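Local coordinates for Mypaa.01249.c (Mycobacterium paratuberculosis, PDB 3RD5), which is of unconfirmed function but belongs to the short-chain dehydrogenase/reductase family and is probably an oxidoreductase built on a Rossmann fold, at residues 117-128 / 281-291; 131-139 / 234-242. All coordinates share one frame; numbering follows the deposited sequence.

Contact 1. Residues 117-128 / 281-291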
loop_
_atom_site.group_PDB
_atom_site.type_symbol
_atom_site.label_atom_id
_atom_site.label_comp_id
_atom_site.label_asym_id
_atom_site.label_seq_id
_atom_site.Cartn_x
_atom_site.Cartn_y
_atom_site.Cartn_z
ATOM N N LEU A 117 -4.227 7.547 4.703
ATOM C CA LEU A 117 -5.633 7.946 4.535
ATOM C C LEU A 117 -6.148 7.849 3.122
ATOM O O LEU A 117 -7.275 7.401 2.884
ATOM C CB LEU A 117 -5.918 9.347 5.131
ATOM C CG LEU A 117 -5.694 9.447 6.654
ATOM C CD1 LEU A 117 -5.597 10.928 7.139
ATOM C CD2 LEU A 117 -6.772 8.696 7.473
ATOM N N GLY A 118 -5.313 8.220 2.155
ATOM C CA GLY A 118 -5.768 8.123 0.760
ATOM C C GLY A 118 -5.966 6.652 0.342
ATOM O O GLY A 118 -6.906 6.336 -0.365
ATOM N N HIS A 119 -5.079 5.787 0.791
ATOM C CA HIS A 119 -5.192 4.332 0.583
ATOM C C HIS A 119 -6.388 3.714 1.304
ATOM O O HIS A 119 -7.057 2.821 0.789
ATOM C CB HIS A 119 -3.898 3.620 0.957
ATOM C CG HIS A 119 -2.819 3.742 -0.083
ATOM N ND1 HIS A 119 -1.501 3.987 0.252
ATOM C CD2 HIS A 119 -2.844 3.540 -1.424
ATOM C CE1 HIS A 119 -0.772 3.963 -0.867
ATOM N NE2 HIS A 119 -1.573 3.737 -1.911
ATOM N N PHE A 120 -6.670 4.208 2.513
ATOM C CA PHE A 120 -7.835 3.779 3.275
ATOM C C PHE A 120 -9.116 4.058 2.488
ATOM O O PHE A 120 -9.973 3.175 2.332
ATOM C CB PHE A 120 -7.841 4.528 4.610
ATOM C CG PHE A 120 -8.994 4.177 5.518
ATOM C CD1 PHE A 120 -8.878 3.133 6.405
ATOM C CD2 PHE A 120 -10.197 4.863 5.459
ATOM C CE1 PHE A 120 -9.933 2.771 7.241
ATOM C CE2 PHE A 120 -11.259 4.506 6.295
ATOM C CZ PHE A 120 -11.136 3.458 7.166
ATOM N N ALA A 121 -9.255 5.284 2.003
ATOM C CA ALA A 121 -10.410 5.654 1.221
ATOM C C ALA A 121 -10.494 4.861 -0.063
ATOM O O ALA A 121 -11.564 4.313 -0.420
ATOM C CB ALA A 121 -10.343 7.169 0.909
ATOM N N LEU A 122 -9.375 4.735 -0.748
ATOM C CA LEU A 122 -9.335 3.988 -2.014
ATOM C C LEU A 122 -9.812 2.552 -1.810
ATOM O O LEU A 122 -10.605 1.993 -2.613
ATOM C CB LEU A 122 -7.936 3.984 -2.615
ATOM C CG LEU A 122 -7.749 3.217 -3.915
ATOM C CD1 LEU A 122 -8.619 3.836 -5.035
ATOM C CD2 LEU A 122 -6.256 3.177 -4.299
ATOM N N THR A 123 -9.280 1.912 -0.774
ATOM C CA THR A 123 -9.597 0.508 -0.502
ATOM C C THR A 123 -11.085 0.322 -0.174
ATOM O O THR A 123 -11.757 -0.563 -0.742
ATOM C CB THR A 123 -8.717 -0.053 0.626
ATOM O OG1 THR A 123 -7.339 0.099 0.287
ATOM C CG2 THR A 123 -9.039 -1.558 0.854
ATOM N N ASN A 124 -11.639 1.191 0.669
ATOM C CA ASN A 124 -13.054 1.044 0.992
ATOM C C ASN A 124 -13.926 1.248 -0.247
ATOM O O ASN A 124 -14.969 0.598 -0.368
ATOM C CB ASN A 124 -13.489 2.050 2.073
ATOM C CG ASN A 124 -13.135 1.608 3.450
ATOM O OD1 ASN A 124 -13.114 0.400 3.749
ATOM N ND2 ASN A 124 -12.897 2.609 4.343
ATOM N N LEU A 125 -13.532 2.134 -1.143
ATOM C CA LEU A 125 -14.320 2.396 -2.343
ATOM C C LEU A 125 -14.210 1.261 -3.369
ATOM O O LEU A 125 -15.203 0.974 -4.061
ATOM C CB LEU A 125 -13.898 3.715 -2.963
ATOM C CG LEU A 125 -14.244 4.955 -2.149
ATOM C CD1 LEU A 125 -13.474 6.168 -2.648
ATOM C CD2 LEU A 125 -15.777 5.219 -2.155
ATOM N N LEU A 126 -13.080 0.562 -3.435
ATOM C CA LEU A 126 -12.901 -0.548 -4.387
ATOM C C LEU A 126 -13.362 -1.916 -3.879
ATOM O O LEU A 126 -13.636 -2.823 -4.674
ATOM C CB LEU A 126 -11.453 -0.634 -4.834
ATOM C CG LEU A 126 -10.951 0.515 -5.689
ATOM C CD1 LEU A 126 -9.444 0.331 -6.064
ATOM C CD2 LEU A 126 -11.788 0.631 -6.974
ATOM N N LEU A 127 -13.390 -2.112 -2.553
ATOM C CA LEU A 127 -13.650 -3.414 -1.968
ATOM C C LEU A 127 -14.849 -4.179 -2.545
ATOM O O LEU A 127 -14.710 -5.388 -2.773
ATOM C CB LEU A 127 -13.789 -3.338 -0.442
ATOM C CG LEU A 127 -12.507 -3.435 0.356
ATOM C CD1 LEU A 127 -12.757 -3.055 1.818
ATOM C CD2 LEU A 127 -11.838 -4.819 0.315
ATOM N N PRO A 128 -15.972 -3.503 -2.799
ATOM C CA PRO A 128 -17.120 -4.229 -3.372
ATOM C C PRO A 128 -16.881 -4.833 -4.755
ATOM O O PRO A 128 -17.710 -5.660 -5.202
ATOM C CB PRO A 128 -18.210 -3.153 -3.430
ATOM C CG PRO A 128 -17.805 -2.157 -2.436
ATOM C CD PRO A 128 -16.320 -2.104 -2.495
ATOM N N SER A 281 -10.129 6.944 10.967
ATOM C CA SER A 281 -9.895 7.013 9.526
ATOM C C SER A 281 -11.202 7.153 8.724
ATOM O O SER A 281 -11.272 7.875 7.706
ATOM C CB SER A 281 -9.083 5.808 9.046
ATOM O OG SER A 281 -7.798 5.799 9.694
ATOM N N GLU A 282 -12.254 6.462 9.177
ATOM C CA GLU A 282 -13.571 6.606 8.565
ATOM C C GLU A 282 -14.050 8.054 8.733
ATOM O O GLU A 282 -14.594 8.652 7.807
ATOM C CB GLU A 282 -14.612 5.625 9.179
ATOM C CG GLU A 282 -14.410 4.167 8.807
ATOM C CD GLU A 282 -15.621 3.280 9.020
ATOM O OE1 GLU A 282 -16.590 3.739 9.679
ATOM O OE2 GLU A 282 -15.605 2.125 8.547
ATOM N N GLN A 283 -13.864 8.620 9.913
ATOM C CA GLN A 283 -14.320 9.989 10.156
ATOM C C GLN A 283 -13.546 10.994 9.304
ATOM O O GLN A 283 -14.140 11.903 8.760
ATOM C CB GLN A 283 -14.232 10.354 11.632
ATOM C CG GLN A 283 -15.137 9.528 12.492
ATOM C CD GLN A 283 -14.802 9.674 13.948
ATOM O OE1 GLN A 283 -14.051 10.566 14.342
ATOM N NE2 GLN A 283 -15.327 8.774 14.756
ATOM N N LEU A 284 -12.232 10.834 9.180
ATOM C CA LEU A 284 -11.443 11.771 8.423
ATOM C C LEU A 284 -11.715 11.697 6.928
ATOM O O LEU A 284 -11.672 12.730 6.210
ATOM C CB LEU A 284 -9.946 11.539 8.697
ATOM C CG LEU A 284 -9.415 11.936 10.078
ATOM C CD1 LEU A 284 -7.982 11.419 10.254
ATOM C CD2 LEU A 284 -9.451 13.489 10.234
ATOM N N THR A 285 -11.929 10.480 6.428
ATOM C CA THR A 285 -12.043 10.268 4.967
ATOM C C THR A 285 -13.481 10.260 4.432
ATOM O O THR A 285 -13.664 10.308 3.217
ATOM C CB THR A 285 -11.352 8.992 4.489
ATOM O OG1 THR A 285 -12.002 7.831 5.033
ATOM C CG2 THR A 285 -9.848 9.000 4.849
ATOM N N LYS A 286 -14.466 10.208 5.334
ATOM C CA LYS A 286 -15.878 10.035 4.949
ATOM C C LYS A 286 -16.067 8.834 4.035
ATOM O O LYS A 286 -16.844 8.874 3.070
ATOM C CB LYS A 286 -16.438 11.346 4.384
ATOM C CG LYS A 286 -16.328 12.536 5.392
ATOM C CD LYS A 286 -16.852 12.131 6.755
ATOM C CE LYS A 286 -16.765 13.220 7.835
ATOM N NZ LYS A 286 -16.809 12.538 9.175
ATOM N N THR A 287 -15.346 7.756 4.349
ATOM C CA THR A 287 -15.545 6.434 3.736
ATOM C C THR A 287 -15.696 5.429 4.868
ATOM O O THR A 287 -15.300 5.674 6.008
ATOM C CB THR A 287 -14.402 5.979 2.776
ATOM O OG1 THR A 287 -13.219 5.710 3.535
ATOM C CG2 THR A 287 -14.148 7.047 1.728
ATOM N N GLU A 288 -16.351 4.322 4.574
ATOM C CA GLU A 288 -16.578 3.272 5.551
ATOM C C GLU A 288 -16.403 1.891 4.958
ATOM O O GLU A 288 -16.533 1.712 3.746
ATOM C CB GLU A 288 -17.961 3.379 6.189
ATOM C CG GLU A 288 -19.113 3.120 5.306
ATOM C CD GLU A 288 -20.472 3.211 6.031
ATOM O OE1 GLU A 288 -20.551 3.802 7.140
ATOM O OE2 GLU A 288 -21.456 2.669 5.475
ATOM N N PHE A 289 -16.125 0.917 5.803
ATOM C CA PHE A 289 -16.051 -0.480 5.381
ATOM C C PHE A 289 -17.398 -0.878 4.768
ATOM O O PHE A 289 -18.431 -0.733 5.441
ATOM C CB PHE A 289 -15.705 -1.398 6.565
ATOM C CG PHE A 289 -15.561 -2.834 6.188
ATOM C CD1 PHE A 289 -14.425 -3.284 5.537
ATOM C CD2 PHE A 289 -16.567 -3.747 6.457
ATOM C CE1 PHE A 289 -14.280 -4.622 5.201
ATOM C CE2 PHE A 289 -16.415 -5.067 6.119
ATOM C CZ PHE A 289 -15.300 -5.515 5.466
ATOM N N PRO A 290 -17.417 -1.394 3.525
ATOM C CA PRO A 290 -18.691 -1.524 2.787
ATOM C C PRO A 290 -19.260 -2.926 2.739
ATOM O O PRO A 290 -20.360 -3.112 2.161
ATOM C CB PRO A 290 -18.265 -1.112 1.379
ATOM C CG PRO A 290 -16.934 -1.688 1.285
ATOM C CD PRO A 290 -16.273 -1.415 2.594
ATOM N N LEU A 291 -18.590 -3.918 3.322
ATOM C CA LEU A 291 -19.054 -5.301 3.213
ATOM C C LEU A 291 -19.751 -5.759 4.481
ATOM O O LEU A 291 -19.854 -5.026 5.478
ATOM C CB LEU A 291 -17.913 -6.249 2.850
ATOM C CG LEU A 291 -17.017 -5.854 1.673
ATOM C CD1 LEU A 291 -15.886 -6.874 1.419
ATOM C CD2 LEU A 291 -17.847 -5.649 0.402
ATOM O OXT LEU A 291 -20.275 -6.905 4.468
#
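Phe120 and Ser281 meet where the C-terminal end of the chain wraps over helix 110-126, one of the helices flanking the Rossmann sheet of this short-chain dehydrogenase/reductase. The segments 117-126 and 281-285 run at 90° to each other, with axes 9.9 Å apart, and beyond Thr285 the last residues follow helix 110-126 toward its C-terminal end.

The aromatic contact is a CH-pi one. With CG anti to the backbone N (chi1 -180°), Phe120 puts one face of its ring against Ser281, whose CB sits 3.5 Å from the ring centroid, almost on the normal. Glu282 CG lies at the ring edge, 3.7 Å from Phe120 CZ, and Trp278 adds an edge-to-face ring. Ser281 OG is hydrogen-bonded to Leu277 O and to His116 NE2.

Apolar contacts flank this ring. Leu117 CD1 meets Leu284 CD1 at 4.0 Å; next, Ala121 CB packs against the methyl CG2 of Thr287; farther on, Pro290 CG touches Leu127 CB and Pro128 CG.

The polar part is a short chain of hydrogen bonds. Thr287 OG1 donates to Thr285 OG1 (2.9 Å), which donates to Ser281 O. Asn124 OD1 is buried with no hydrogen-bond partner, near Phe289 CA, whereas Asn124 ND2 makes one nearly straight bond (173°) to Thr287 OG1 over 3.2 Å, with the oxygen in the amide plane.

Contact 2. Residues 131-139 / 234-242; sequences TDRVVTVSS and QTLYAASQD
Arg133 reaches across to the C-terminal end of helix 226-240 and grips one carbonyl in the last turn (Ala238 O) and one just beyond it (Gln241 O), while Val135 packs on the helix itself. This is sheet-on-helix packing in the Rossmann fold, strand and helix running nearly antiparallel (162°) with axes 8.6 Å apart.

The tight part is small and mostly apolar. Val135 splits its branches: CG1, anti to the backbone N (chi1 179°), meets Ala238 CB at 3.8 Å, and CG2 rests on Ala239 CA at 3.9 Å. The two alanines, with no side chain beyond CB, are consistent with the close approach. Val137 CG2 lies on the Thr235 hydroxyl, 3.7 Å from OG1.

Toward Asp132 the contact becomes polar and takes in water. Arg133 bends at chi3 and lays its guanidinium edge toward the helix end, where NH1 donates to Ala238 O and Gln241 O, both 2.8 Å away and near the guanidinium plane. Arg133 NE is held by Asp132 OD1 in a salt bridge of 2.9 Å, so three strong bonds fix the rotation of the group. One water lies over its face and links Asp132 OD2 to Ala239 O; a second is held only weakly, between Arg133 NH2 and Ser240 O. The two carbonyls would probably favour the positive charge.

Asp132 also pairs with Arg17. Strand 133-137 lies between strands 87-92 and 191-195; helix 161-185 touches Thr136 of the strand, while helix 27-38 touches Thr235 of helix 226-240.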
loop_
_atom_site.group_PDB
_atom_site.type_symbol
_atom_site.label_atom_id
_atom_site.label_comp_id
_atom_site.label_asym_id
_atom_site.label_seq_id
_atom_site.Cartn_x
_atom_site.Cartn_y
_atom_site.Cartn_z
ATOM N N THR A 131 -11.803 -8.995 -6.162
ATOM C CA THR A 131 -12.018 -10.449 -6.095
ATOM C C THR A 131 -11.026 -11.298 -5.282
ATOM O O THR A 131 -11.385 -12.427 -4.871
ATOM C CB THR A 131 -12.074 -11.088 -7.486
ATOM O OG1 THR A 131 -10.767 -11.080 -8.071
ATOM C CG2 THR A 131 -13.076 -10.363 -8.385
ATOM N N ASP A 132 -9.807 -10.808 -5.055
ATOM C CA ASP A 132 -8.786 -11.616 -4.372
ATOM C C ASP A 132 -8.208 -10.949 -3.148
ATOM O O ASP A 132 -8.437 -11.415 -2.028
ATOM C CB ASP A 132 -7.695 -12.007 -5.389
ATOM C CG ASP A 132 -6.529 -12.764 -4.790
ATOM O OD1 ASP A 132 -6.453 -13.034 -3.570
ATOM O OD2 ASP A 132 -5.633 -13.140 -5.598
ATOM N N ARG A 133 -7.433 -9.859 -3.304
ATOM C CA ARG A 133 -6.678 -9.359 -2.176
ATOM C C ARG A 133 -6.257 -7.911 -2.292
ATOM O O ARG A 133 -6.169 -7.347 -3.418
ATOM C CB ARG A 133 -5.429 -10.225 -1.916
ATOM C CG ARG A 133 -4.400 -10.162 -3.026
ATOM C CD ARG A 133 -3.240 -11.130 -2.871
ATOM N NE ARG A 133 -3.683 -12.535 -2.887
ATOM C CZ ARG A 133 -2.868 -13.581 -2.762
ATOM N NH1 ARG A 133 -1.592 -13.417 -2.495
ATOM N NH2 ARG A 133 -3.390 -14.810 -2.816
ATOM N N VAL A 134 -5.974 -7.325 -1.122
ATOM C CA VAL A 134 -5.337 -6.015 -0.958
ATOM C C VAL A 134 -3.956 -6.257 -0.376
ATOM O O VAL A 134 -3.825 -6.942 0.631
ATOM C CB VAL A 134 -6.148 -5.131 -0.005
ATOM C CG1 VAL A 134 -5.465 -3.769 0.172
ATOM C CG2 VAL A 134 -7.629 -4.967 -0.490
ATOM N N VAL A 135 -2.929 -5.682 -0.987
ATOM C CA VAL A 135 -1.545 -5.711 -0.473
ATOM C C VAL A 135 -1.164 -4.280 -0.169
ATOM O O VAL A 135 -1.147 -3.443 -1.095
ATOM C CB VAL A 135 -0.555 -6.289 -1.497
ATOM C CG1 VAL A 135 0.870 -6.280 -0.940
ATOM C CG2 VAL A 135 -0.958 -7.728 -1.879
ATOM N N THR A 136 -0.794 -3.996 1.095
ATOM C CA THR A 136 -0.346 -2.637 1.482
ATOM C C THR A 136 1.127 -2.666 1.800
ATOM O O THR A 136 1.562 -3.536 2.579
ATOM C CB THR A 136 -1.207 -2.141 2.661
ATOM O OG1 THR A 136 -2.593 -2.114 2.262
ATOM C CG2 THR A 136 -0.814 -0.706 3.055
ATOM N N VAL A 137 1.881 -1.743 1.230
ATOM C CA VAL A 137 3.325 -1.698 1.408
ATOM C C VAL A 137 3.644 -0.836 2.634
ATOM O O VAL A 137 3.231 0.330 2.695
ATOM C CB VAL A 137 4.061 -1.250 0.124
ATOM C CG1 VAL A 137 5.582 -1.393 0.324
ATOM C CG2 VAL A 137 3.597 -2.102 -1.100
ATOM N N SER A 138 4.391 -1.402 3.591
ATOM C CA SER A 138 4.862 -0.718 4.783
ATOM C C SER A 138 6.392 -0.596 4.778
ATOM O O SER A 138 7.009 -0.483 3.712
ATOM C CB SER A 138 4.275 -1.431 5.991
ATOM O OG SER A 138 4.610 -0.781 7.231
ATOM N N SER A 139 7.021 -0.563 5.947
ATOM C CA SER A 139 8.437 -0.327 6.074
ATOM C C SER A 139 8.937 -0.769 7.432
ATOM O O SER A 139 8.166 -0.732 8.412
ATOM C CB SER A 139 8.689 1.183 5.965
ATOM O OG SER A 139 10.032 1.556 6.273
ATOM N N GLN A 234 9.367 -8.275 -2.720
ATOM C CA GLN A 234 8.614 -8.511 -1.494
ATOM C C GLN A 234 7.116 -8.349 -1.774
ATOM O O GLN A 234 6.283 -9.193 -1.382
ATOM C CB GLN A 234 9.103 -7.582 -0.384
ATOM C CG GLN A 234 10.622 -7.382 -0.251
ATOM C CD GLN A 234 11.437 -8.643 -0.183
ATOM O OE1 GLN A 234 11.011 -9.634 0.449
ATOM N NE2 GLN A 234 12.649 -8.613 -0.810
ATOM N N THR A 235 6.760 -7.253 -2.427
ATOM C CA THR A 235 5.374 -7.007 -2.823
ATOM C C THR A 235 4.840 -8.104 -3.751
ATOM O O THR A 235 3.711 -8.557 -3.602
ATOM C CB THR A 235 5.238 -5.665 -3.516
ATOM O OG1 THR A 235 5.743 -4.626 -2.675
ATOM C CG2 THR A 235 3.787 -5.355 -3.862
ATOM N N LEU A 236 5.673 -8.513 -4.704
ATOM C CA LEU A 236 5.269 -9.515 -5.695
ATOM C C LEU A 236 4.959 -10.876 -5.058
ATOM O O LEU A 236 4.056 -11.585 -5.475
ATOM C CB LEU A 236 6.347 -9.613 -6.791
ATOM C CG LEU A 236 6.451 -8.397 -7.730
ATOM C CD1 LEU A 236 7.771 -8.411 -8.554
ATOM C CD2 LEU A 236 5.211 -8.298 -8.643
ATOM N N TYR A 237 5.725 -11.228 -4.016
ATOM C CA TYR A 237 5.449 -12.429 -3.237
ATOM C C TYR A 237 4.090 -12.306 -2.515
ATOM O O TYR A 237 3.229 -13.183 -2.622
ATOM C CB TYR A 237 6.593 -12.656 -2.248
ATOM C CG TYR A 237 6.542 -13.917 -1.416
ATOM C CD1 TYR A 237 5.785 -13.964 -0.264
ATOM C CD2 TYR A 237 7.332 -14.995 -1.719
ATOM C CE1 TYR A 237 5.820 -15.073 0.592
ATOM C CE2 TYR A 237 7.366 -16.101 -0.869
ATOM C CZ TYR A 237 6.613 -16.107 0.268
ATOM O OH TYR A 237 6.668 -17.221 1.108
ATOM N N ALA A 238 3.851 -11.179 -1.850
ATOM C CA ALA A 238 2.562 -10.947 -1.190
ATOM C C ALA A 238 1.381 -10.934 -2.171
ATOM O O ALA A 238 0.301 -11.409 -1.849
ATOM C CB ALA A 238 2.589 -9.636 -0.389
ATOM N N ALA A 239 1.613 -10.448 -3.385
ATOM C CA ALA A 239 0.542 -10.374 -4.399
ATOM C C ALA A 239 0.198 -11.687 -5.028
ATOM O O ALA A 239 -0.885 -11.798 -5.606
ATOM C CB ALA A 239 0.934 -9.388 -5.497
ATOM N N SER A 240 1.094 -12.676 -4.926
ATOM C CA SER A 240 0.970 -13.900 -5.708
ATOM C C SER A 240 0.836 -15.206 -4.925
ATOM O O SER A 240 0.402 -16.200 -5.519
ATOM C CB SER A 240 2.137 -14.010 -6.686
ATOM O OG SER A 240 3.371 -14.149 -6.025
ATOM N N GLN A 241 1.323 -15.258 -3.681
ATOM C CA GLN A 241 1.427 -16.533 -2.961
ATOM C C GLN A 241 0.201 -16.799 -2.113
ATOM O O GLN A 241 -0.505 -15.899 -1.740
ATOM C CB GLN A 241 2.686 -16.545 -2.098
ATOM C CG GLN A 241 3.968 -16.329 -2.879
ATOM C CD GLN A 241 4.169 -17.304 -4.027
ATOM O OE1 GLN A 241 4.105 -16.954 -5.259
ATOM N NE2 GLN A 241 4.390 -18.562 -3.662
ATOM N N ASP A 242 -0.018 -18.075 -1.783
ATOM C CA ASP A 242 -1.210 -18.486 -1.013
ATOM C C ASP A 242 -0.912 -18.312 0.464
ATOM O O ASP A 242 -0.441 -19.241 1.124
ATOM C CB ASP A 242 -1.581 -19.949 -1.317
ATOM C CG ASP A 242 -2.851 -20.368 -0.645
ATOM O OD1 ASP A 242 -3.531 -19.560 0.003
ATOM O OD2 ASP A 242 -3.179 -21.576 -0.742
HETATM O O HOH W 1 -3.038 -13.432 -6.293
HETATM O O HOH W 2 -2.496 -17.461 -4.092
#

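In the fold
From the N terminus the chain lays down the first strands of the parallel part of the sheet and then helix 110-126, which supplies the first half of contact 1. Strand 133-137 follows almost at once and opens contact 2. Its loop closes at 234-242, after helix 161-185, strand 191-195 and an unmodelled stretch; the chain then adds strands 248-251 and 259-261 and helix 271-285 before contact 1 closes at the C terminus. Contact 2 is therefore nested inside contact 1. Contact 2 ties the central sheet to helix 226-240; contact 1 brings the chain's end onto helix 110-126. Their centres are about 19 Å apart, but Thr123 and Leu127 both pack against Val134, joining the two.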